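PDB 3RBY: protein HRI1 from Saccharomyces cerevisiae, which is of unknown function and non-essential, but interacts with the protein HRR25 and may interact with SEC72. Local coordinates for residues G31-L36 with Q74-W79; N193-L198 with N216-S221. One frame throughout, in Å; residues are numbered along the deposited sequence.

The two contacts lie in different beta sheets of HRI1, with centres about 19 Å apart, and follow one another along the chain: both segments of contact 1 precede those of contact 2. Contact 1, between 31-36 and 74-79, sits inside the ten-stranded antiparallel sheet of the N-terminal half, near the middle of the molecule. Contact 2 belongs to the seven-stranded antiparallel sheet of the C-terminal half, where strand 192-199 meets the loop that follows strand 205-211. The two nevertheless touch: Leu36 CD2 of contact 1 lies 3.6 Å from Phe194 CD1 of contact 2. Strands 33-38 and 192-199 thus form part of the interface between the two sheets.

Contact 1 (G31-L36 with Q74-W79); sequences GHYISL and QDFNFW
Tyr33 meets Phe76 and Phe78 in a small aromatic cluster between non-adjacent strands of the N-terminal ten-stranded sheet, as expected for the inside of a beta-barrel; strand 33-38 here faces the end of strand 71-76 and the loop residues that follow it. No hydrogen bond joins the segments, and even the nearest CA atoms, those of Tyr33 and Phe78, are 9.7 Å apart. The contact is carried by side chains. Phe76 turns an edge to the face of Tyr33 in a T-shaped stack, with ring centroids 5.3 Å apart and planes at 79°. Its CE2 stands over the rim of the tyrosine ring rather than its middle, and its CD2 lies 3.8 Å from Tyr33 CZ. Phe78 comes from another direction, at the tyrosine's edge: its CD2 is 3.7 Å from Tyr33 OH and 4.1 Å from Tyr33 CE1. With CG lodged between the backbone N and the carbonyl carbon (chi1 66°), Tyr33 reaches across to lay its phenol end against both phenylalanines, under the edge of one and beside the other. The hydroxyl, although set among carbon atoms here, is hydrogen-bonded to Thr61 OG1. An alanine at this position is likely to leave the edge of Phe76 without the ring it stacks on, open a gap beside Phe78 and deprive Thr61 of its hydroxyl partner. Around the cluster, Val62 of strand 62-66 touches both Tyr33 and Phe76, Phe55 of strand 51-57 packs on Tyr33 and Phe78, and strand 96-102 adds Thr98 against Phe76 and Val96 against Phe78.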
loop_
_atom_site.group_PDB
_atom_site.type_symbol
_atom_site.label_atom_id
_atom_site.label_comp_id
_atom_site.label_asym_id
_atom_site.label_seq_id
_atom_site.Cartn_x
_atom_site.Cartn_y
_atom_site.Cartn_z
ATOM N N GLY A 31 6.910 -11.069 19.821
ATOM C CA GLY A 31 8.010 -10.973 18.863
ATOM C C GLY A 31 8.228 -12.166 17.932
ATOM O O GLY A 31 9.172 -12.162 17.132
ATOM N N HIS A 32 7.377 -13.191 18.032
ATOM C CA HIS A 32 7.442 -14.333 17.115
ATOM C C HIS A 32 6.974 -13.872 15.716
ATOM O O HIS A 32 6.089 -13.006 15.602
ATOM C CB HIS A 32 6.573 -15.481 17.634
ATOM C CG HIS A 32 6.761 -15.763 19.090
ATOM N ND1 HIS A 32 7.996 -16.067 19.634
ATOM C CD2 HIS A 32 5.888 -15.752 20.129
ATOM C CE1 HIS A 32 7.869 -16.245 20.934
ATOM N NE2 HIS A 32 6.600 -16.061 21.262
ATOM N N TYR A 33 7.572 -14.429 14.662
ATOM C CA TYR A 33 7.313 -13.939 13.306
ATOM C C TYR A 33 7.209 -15.058 12.258
ATOM O O TYR A 33 7.909 -16.078 12.350
ATOM C CB TYR A 33 8.408 -12.944 12.894
ATOM C CG TYR A 33 9.770 -13.588 12.770
ATOM C CD1 TYR A 33 10.185 -14.145 11.568
ATOM C CD2 TYR A 33 10.642 -13.654 13.861
ATOM C CE1 TYR A 33 11.429 -14.743 11.441
ATOM C CE2 TYR A 33 11.899 -14.254 13.743
ATOM C CZ TYR A 33 12.279 -14.799 12.530
ATOM O OH TYR A 33 13.515 -15.397 12.395
ATOM N N ILE A 34 6.332 -14.850 11.270
ATOM C CA ILE A 34 6.245 -15.699 10.076
ATOM C C ILE A 34 6.003 -14.814 8.849
ATOM O O ILE A 34 5.353 -13.767 8.947
ATOM C CB ILE A 34 5.108 -16.727 10.196
ATOM C CG1 ILE A 34 5.074 -17.659 8.983
ATOM C CG2 ILE A 34 3.781 -16.025 10.347
ATOM C CD1 ILE A 34 4.303 -18.936 9.248
ATOM N N SER A 35 6.536 -15.220 7.704
ATOM C CA SER A 35 6.321 -14.485 6.469
ATOM C C SER A 35 6.041 -15.463 5.325
ATOM O O SER A 35 6.930 -16.223 4.932
ATOM C CB SER A 35 7.534 -13.596 6.147
ATOM O OG SER A 35 7.274 -12.729 5.053
ATOM N N LEU A 36 4.801 -15.466 4.817
ATOM C CA LEU A 36 4.411 -16.342 3.704
ATOM C C LEU A 36 4.364 -15.513 2.428
ATOM O O LEU A 36 3.795 -14.411 2.424
ATOM C CB LEU A 36 3.060 -17.010 3.967
ATOM C CG LEU A 36 3.038 -17.859 5.240
ATOM C CD1 LEU A 36 1.682 -18.554 5.440
ATOM C CD2 LEU A 36 4.183 -18.877 5.211
ATOM N N GLN A 74 17.338 -5.408 12.410
ATOM C CA GLN A 74 16.846 -6.722 12.728
ATOM C C GLN A 74 17.798 -7.729 12.127
ATOM O O GLN A 74 18.044 -7.739 10.911
ATOM C CB GLN A 74 15.415 -6.901 12.207
ATOM C CG GLN A 74 14.429 -5.905 12.806
ATOM C CD GLN A 74 12.981 -6.348 12.624
ATOM O OE1 GLN A 74 12.613 -7.457 13.007
ATOM N NE2 GLN A 74 12.162 -5.493 12.007
ATOM N N ASP A 75 18.339 -8.572 12.994
ATOM C CA ASP A 75 19.331 -9.543 12.586
ATOM C C ASP A 75 18.714 -10.914 12.683
ATOM O O ASP A 75 18.379 -11.392 13.772
ATOM C CB ASP A 75 20.567 -9.358 13.448
ATOM C CG ASP A 75 21.095 -7.944 13.352
ATOM O OD1 ASP A 75 21.333 -7.307 14.398
ATOM O OD2 ASP A 75 21.233 -7.450 12.206
ATOM N N PHE A 76 18.497 -11.515 11.521
ATOM C CA PHE A 76 17.737 -12.757 11.450
ATOM C C PHE A 76 18.611 -13.985 11.351
ATOM O O PHE A 76 19.537 -14.044 10.540
ATOM C CB PHE A 76 16.790 -12.756 10.243
ATOM C CG PHE A 76 15.649 -11.784 10.365
ATOM C CD1 PHE A 76 15.756 -10.506 9.846
ATOM C CD2 PHE A 76 14.462 -12.155 10.986
ATOM C CE1 PHE A 76 14.707 -9.606 9.953
ATOM C CE2 PHE A 76 13.405 -11.257 11.100
ATOM C CZ PHE A 76 13.527 -9.985 10.586
ATOM N N ASN A 77 18.287 -14.973 12.172
ATOM C CA ASN A 77 18.745 -16.341 11.953
ATOM C C ASN A 77 17.526 -17.247 11.906
ATOM O O ASN A 77 17.067 -17.752 12.938
ATOM C CB ASN A 77 19.734 -16.781 13.044
ATOM C CG ASN A 77 21.076 -16.092 12.909
ATOM O OD1 ASN A 77 21.335 -15.089 13.576
ATOM N ND2 ASN A 77 21.926 -16.604 12.011
ATOM N N PHE A 78 16.992 -17.433 10.706
ATOM C CA PHE A 78 15.683 -18.064 10.544
ATOM C C PHE A 78 15.568 -19.461 11.141
ATOM O O PHE A 78 16.501 -20.267 11.089
ATOM C CB PHE A 78 15.306 -18.092 9.060
ATOM C CG PHE A 78 15.305 -16.728 8.427
ATOM C CD1 PHE A 78 16.226 -16.394 7.444
ATOM C CD2 PHE A 78 14.406 -15.763 8.855
ATOM C CE1 PHE A 78 16.226 -15.123 6.874
ATOM C CE2 PHE A 78 14.403 -14.494 8.298
ATOM C CZ PHE A 78 15.316 -14.170 7.306
ATOM N N TRP A 79 14.412 -19.742 11.718
ATOM C CA TRP A 79 14.094 -21.100 12.151
ATOM C C TRP A 79 13.619 -21.895 10.924
ATOM O O TRP A 79 14.235 -22.891 10.521
ATOM C CB TRP A 79 12.998 -21.045 13.222
ATOM C CG TRP A 79 12.630 -22.379 13.783
ATOM C CD1 TRP A 79 13.420 -23.494 13.846
ATOM C CD2 TRP A 79 11.362 -22.753 14.339
ATOM N NE1 TRP A 79 12.721 -24.534 14.418
ATOM C CE2 TRP A 79 11.458 -24.103 14.733
ATOM C CE3 TRP A 79 10.162 -22.070 14.560
ATOM C CZ2 TRP A 79 10.397 -24.786 15.331
ATOM C CZ3 TRP A 79 9.109 -22.746 15.156
ATOM C CH2 TRP A 79 9.233 -24.095 15.533
#

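Contact 2 (N193-L198 with N216-S221); sequences NFIRLL and NKIPQS
Ile195 and Ile218 lie alongside each other with their side chains running in opposite directions, and their methyl groups form the central touch between strand 192-199 and the loop after strand 205-211. Ile195 CD1 meets Ile218 CG2 at 3.7 Å. The torsions bring these two branches together: CG1 of Ile195 sits between its backbone N and carbonyl carbon (chi1 56°), carrying CD1 to the loop, while CG2 of Ile218 lies opposite its own backbone N. Two residues further along each segment, Leu197 runs roughly perpendicular to Gln220. There the leucine applies CD1 to the aliphatic base of the glutamine, 3.8 Å from Gln220 CB and 3.9 Å from Gln220 CG. The amide is bent back to its own loop, where Gln220 NE2 makes a weak hydrogen bond to Ile218 O at 3.2 Å. At the other end Asn193 comes no nearer than 4.5 Å, from its CB to Ile218 CD1; its amide bonds instead to Glu214 N and Leu181 O. Between these two segments the contact is therefore hydrocarbon, while hydrogen bonds near it, from Glu214 N to Asn193 OD1 and from Trp238 NE1 to Lys217 O, also tie the loop.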
loop_
_atom_site.group_PDB
_atom_site.type_symbol
_atom_site.label_atom_id
_atom_site.label_comp_id
_atom_site.label_asym_id
_atom_site.label_seq_id
_atom_site.Cartn_x
_atom_site.Cartn_y
_atom_site.Cartn_z
ATOM N N ASN A 193 4.032 -27.656 4.916
ATOM C CA ASN A 193 2.630 -27.248 5.037
ATOM C C ASN A 193 2.506 -25.775 5.472
ATOM O O ASN A 193 3.239 -25.318 6.358
ATOM C CB ASN A 193 1.865 -28.146 6.018
ATOM C CG ASN A 193 2.031 -29.624 5.715
ATOM O OD1 ASN A 193 1.180 -30.243 5.058
ATOM N ND2 ASN A 193 3.124 -30.207 6.213
ATOM N N PHE A 194 1.601 -25.030 4.831
ATOM C CA PHE A 194 1.348 -23.643 5.210
ATOM C C PHE A 194 -0.142 -23.377 5.185
ATOM O O PHE A 194 -0.881 -24.005 4.430
ATOM C CB PHE A 194 2.017 -22.659 4.250
ATOM C CG PHE A 194 3.494 -22.870 4.082
ATOM C CD1 PHE A 194 4.390 -22.467 5.072
ATOM C CD2 PHE A 194 3.995 -23.460 2.922
ATOM C CE1 PHE A 194 5.766 -22.659 4.913
ATOM C CE2 PHE A 194 5.365 -23.656 2.752
ATOM C CZ PHE A 194 6.256 -23.256 3.749
ATOM N N ILE A 195 -0.585 -22.436 6.001
ATOM C CA ILE A 195 -1.949 -21.960 5.897
ATOM C C ILE A 195 -1.998 -20.458 6.123
ATOM O O ILE A 195 -1.191 -19.897 6.891
ATOM C CB ILE A 195 -2.858 -22.634 6.911
ATOM C CG1 ILE A 195 -2.296 -22.424 8.313
ATOM C CG2 ILE A 195 -2.972 -24.119 6.606
ATOM C CD1 ILE A 195 -3.341 -22.557 9.408
ATOM N N ARG A 196 -2.923 -19.820 5.419
ATOM C CA ARG A 196 -3.287 -18.445 5.682
ATOM C C ARG A 196 -4.790 -18.488 5.871
ATOM O O ARG A 196 -5.527 -18.889 4.968
ATOM C CB ARG A 196 -2.924 -17.545 4.514
ATOM C CG ARG A 196 -1.988 -16.429 4.890
ATOM C CD ARG A 196 -2.478 -15.105 4.382
ATOM N NE ARG A 196 -2.134 -14.896 2.989
ATOM C CZ ARG A 196 -0.929 -14.559 2.518
ATOM N NH1 ARG A 196 -0.779 -14.385 1.215
ATOM N NH2 ARG A 196 0.120 -14.396 3.311
ATOM N N LEU A 197 -5.232 -18.131 7.067
ATOM C CA LEU A 197 -6.625 -18.286 7.430
ATOM C C LEU A 197 -7.160 -16.917 7.809
ATOM O O LEU A 197 -6.445 -16.126 8.428
ATOM C CB LEU A 197 -6.723 -19.211 8.637
ATOM C CG LEU A 197 -7.464 -20.539 8.585
ATOM C CD1 LEU A 197 -7.529 -21.074 10.003
ATOM C CD2 LEU A 197 -8.873 -20.395 7.993
ATOM N N LEU A 198 -8.409 -16.632 7.444
ATOM C CA LEU A 198 -9.012 -15.351 7.772
ATOM C C LEU A 198 -10.343 -15.578 8.463
ATOM O O LEU A 198 -11.219 -16.271 7.924
ATOM C CB LEU A 198 -9.197 -14.505 6.504
ATOM C CG LEU A 198 -9.857 -13.120 6.610
ATOM C CD1 LEU A 198 -8.990 -12.154 7.406
ATOM C CD2 LEU A 198 -10.139 -12.555 5.208
ATOM N N ASN A 216 -4.482 -30.442 8.100
ATOM C CA ASN A 216 -5.457 -30.732 9.169
ATOM C C ASN A 216 -4.818 -31.023 10.535
ATOM O O ASN A 216 -5.533 -31.289 11.513
ATOM C CB ASN A 216 -6.418 -31.870 8.776
ATOM C CG ASN A 216 -5.741 -33.256 8.756
ATOM O OD1 ASN A 216 -4.527 -33.373 8.582
ATOM N ND2 ASN A 216 -6.543 -34.307 8.914
ATOM N N LYS A 217 -3.484 -30.994 10.598
ATOM C CA LYS A 217 -2.782 -31.143 11.879
ATOM C C LYS A 217 -2.408 -29.768 12.448
ATOM O O LYS A 217 -1.680 -29.676 13.441
ATOM C CB LYS A 217 -1.521 -31.998 11.736
ATOM C CG LYS A 217 -1.738 -33.494 11.496
ATOM C CD LYS A 217 -0.366 -34.162 11.245
ATOM C CE LYS A 217 -0.407 -35.696 11.300
ATOM N NZ LYS A 217 -0.651 -36.324 9.968
ATOM N N ILE A 218 -2.894 -28.709 11.803
ATOM C CA ILE A 218 -2.676 -27.347 12.267
ATOM C C ILE A 218 -3.947 -26.771 12.874
ATOM O O ILE A 218 -4.995 -26.721 12.216
ATOM C CB ILE A 218 -2.233 -26.439 11.133
ATOM C CG1 ILE A 218 -1.112 -27.118 10.343
ATOM C CG2 ILE A 218 -1.802 -25.105 11.687
ATOM C CD1 ILE A 218 -0.401 -26.195 9.371
ATOM N N PRO A 219 -3.865 -26.330 14.136
ATOM C CA PRO A 219 -5.063 -25.837 14.834
ATOM C C PRO A 219 -5.629 -24.606 14.100
ATOM O O PRO A 219 -4.853 -23.786 13.589
ATOM C CB PRO A 219 -4.539 -25.475 16.230
ATOM C CG PRO A 219 -3.205 -26.220 16.360
ATOM C CD PRO A 219 -2.647 -26.225 14.961
ATOM N N GLN A 220 -6.955 -24.506 14.033
ATOM C CA GLN A 220 -7.629 -23.500 13.217
ATOM C C GLN A 220 -8.590 -22.664 14.062
ATOM O O GLN A 220 -9.301 -21.805 13.542
ATOM C CB GLN A 220 -8.414 -24.183 12.068
ATOM C CG GLN A 220 -7.550 -24.816 10.964
ATOM C CD GLN A 220 -8.168 -26.097 10.378
ATOM O OE1 GLN A 220 -9.400 -26.210 10.225
ATOM N NE2 GLN A 220 -7.309 -27.067 10.047
ATOM N N SER A 221 -8.630 -22.935 15.362
ATOM C CA SER A 221 -9.504 -22.206 16.277
ATOM C C SER A 221 -8.735 -21.906 17.558
ATOM O O SER A 221 -8.046 -22.784 18.095
ATOM C CB SER A 221 -10.751 -23.035 16.603
ATOM O OG SER A 221 -11.464 -22.498 17.711
#